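PDB 3PU5: extracellular solute-binding protein from Bordetella parapertussis, which probably binds a small solute, perhaps a polyamine, outside the cytoplasm and hands it to a membrane transporter for uptake. Local coordinates for residues Asn148-Asn153 with Lys310-Leu315. Numbering follows the deposited sequence.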
# COMPACT_ATOMS: atom_id res chain seq x y z
N ASN A 148 -12.48 -8.71 -0.75
CA ASN A 148 -12.49 -7.41 -0.08
C ASN A 148 -13.86 -6.72 -0.15
O ASN A 148 -14.43 -6.56 -1.23
CB ASN A 148 -11.49 -6.44 -0.75
CG ASN A 148 -10.13 -7.08 -1.03
OD1 ASN A 148 -9.09 -6.50 -0.68
ND2 ASN A 148 -10.13 -8.23 -1.68
N ASN A 149 -14.40 -6.30 1.00
CA ASN A 149 -15.60 -5.48 0.97
C ASN A 149 -15.29 -4.09 0.45
O ASN A 149 -14.43 -3.41 1.01
CB ASN A 149 -16.24 -5.37 2.36
CG ASN A 149 -17.57 -4.64 2.32
OD1 ASN A 149 -17.83 -3.74 3.12
ND2 ASN A 149 -18.41 -5.00 1.37
N LEU A 150 -15.98 -3.66 -0.61
CA LEU A 150 -15.70 -2.35 -1.22
C LEU A 150 -15.77 -1.19 -0.21
O LEU A 150 -14.88 -0.33 -0.18
CB LEU A 150 -16.61 -2.08 -2.42
CG LEU A 150 -16.24 -0.79 -3.17
CD1 LEU A 150 -14.76 -0.80 -3.50
CD2 LEU A 150 -17.07 -0.57 -4.43
N SER A 151 -16.79 -1.19 0.64
CA SER A 151 -17.01 -0.09 1.58
C SER A 151 -16.08 -0.06 2.79
O SER A 151 -16.24 0.80 3.65
CB SER A 151 -18.45 -0.13 2.10
OG SER A 151 -19.36 -0.13 1.01
N SER A 152 -15.12 -0.97 2.88
CA SER A 152 -14.38 -1.11 4.12
C SER A 152 -12.95 -0.55 4.11
O SER A 152 -12.21 -0.72 5.08
CB SER A 152 -14.38 -2.57 4.58
OG SER A 152 -15.70 -2.98 4.92
N ASN A 153 -12.58 0.13 3.04
CA ASN A 153 -11.23 0.67 2.91
C ASN A 153 -10.16 -0.40 3.14
O ASN A 153 -9.20 -0.19 3.90
CB ASN A 153 -11.01 1.87 3.85
CG ASN A 153 -9.67 2.55 3.61
OD1 ASN A 153 -9.40 3.06 2.51
ND2 ASN A 153 -8.81 2.56 4.63
N LYS A 310 -12.03 9.43 -8.32
CA LYS A 310 -13.04 9.89 -9.26
C LYS A 310 -14.13 8.85 -9.49
O LYS A 310 -15.29 9.20 -9.67
CB LYS A 310 -12.39 10.28 -10.59
CG LYS A 310 -13.40 10.72 -11.65
CD LYS A 310 -12.72 11.19 -12.94
CE LYS A 310 -12.35 10.02 -13.85
NZ LYS A 310 -11.79 10.48 -15.16
N ASN A 311 -13.75 7.58 -9.50
CA ASN A 311 -14.68 6.52 -9.86
C ASN A 311 -15.39 5.89 -8.67
O ASN A 311 -16.29 5.08 -8.86
CB ASN A 311 -13.95 5.44 -10.68
CG ASN A 311 -13.64 5.88 -12.09
OD1 ASN A 311 -12.96 5.18 -12.84
ND2 ASN A 311 -14.13 7.06 -12.46
N MSE A 312 -15.00 6.26 -7.46
CA MSE A 312 -15.49 5.58 -6.26
C MSE A 312 -17.02 5.60 -6.14
O MSE A 312 -17.63 4.57 -5.91
CB MSE A 312 -14.83 6.14 -5.00
CG MSE A 312 -15.05 5.30 -3.74
SE MSE A 312 -14.51 3.40 -3.93
CE MSE A 312 -14.07 3.00 -2.05
N SER A 313 -17.62 6.77 -6.31
CA SER A 313 -19.08 6.89 -6.22
C SER A 313 -19.82 5.96 -7.18
O SER A 313 -20.67 5.18 -6.77
CB SER A 313 -19.52 8.34 -6.45
OG SER A 313 -18.88 9.19 -5.52
N ALA A 314 -19.48 6.04 -8.46
CA ALA A 314 -20.09 5.16 -9.46
C ALA A 314 -19.83 3.69 -9.15
O ALA A 314 -20.72 2.85 -9.28
CB ALA A 314 -19.61 5.50 -10.85
N LEU A 315 -18.60 3.36 -8.77
CA LEU A 315 -18.24 1.98 -8.43
C LEU A 315 -19.12 1.45 -7.29
O LEU A 315 -19.64 0.34 -7.36
CB LEU A 315 -16.76 1.89 -8.05
CG LEU A 315 -16.16 0.50 -7.79
CD1 LEU A 315 -16.38 -0.43 -8.99
CD2 LEU A 315 -14.67 0.62 -7.45
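The loop carrying Leu150, between strand 145-148 and helix 156-167, passes helix 305-322 at Leu315. The closest pair of alpha carbons, Leu150 CA and Leu315 CA, is 8.8 Å apart, and no hydrogen bond crosses between the segments, which meet mainly through apolar side chains. A backbone bond from Ser152 N to Asn149 O (3.2 Å) closes the turn, with Leu150 projecting from its bend toward the helix. Leu315, one helical turn beyond Asn311, points back.

The two leucines meet obliquely: Leu150 CD2 lies 3.6 Å from Leu315 CG, while Leu150 CD1 approaches both Met312 CE and Leu315 CD2. Branched and apolar, Leu150 can thus touch both helix residues at once. The protein belongs to the periplasmic-binding-protein clan, whose fold has two lobes with helices packed around a sheet; here the loop after strand 145-148 meets the C-terminal helix within one lobe. Ala157 also touches both leucines, and Ile174 and Ile178 of helix 174-184 border Leu315.

Met312, a selenomethionine, starts off to one side, but its long, flexible chain folds over at the CB–CG bond (chi2 54°) and passes alongside Leu150, heading the opposite way, which brings CE to 4.1 Å from Leu150 CD1. The same methyl also rests against Leu150 O in a van der Waals contact.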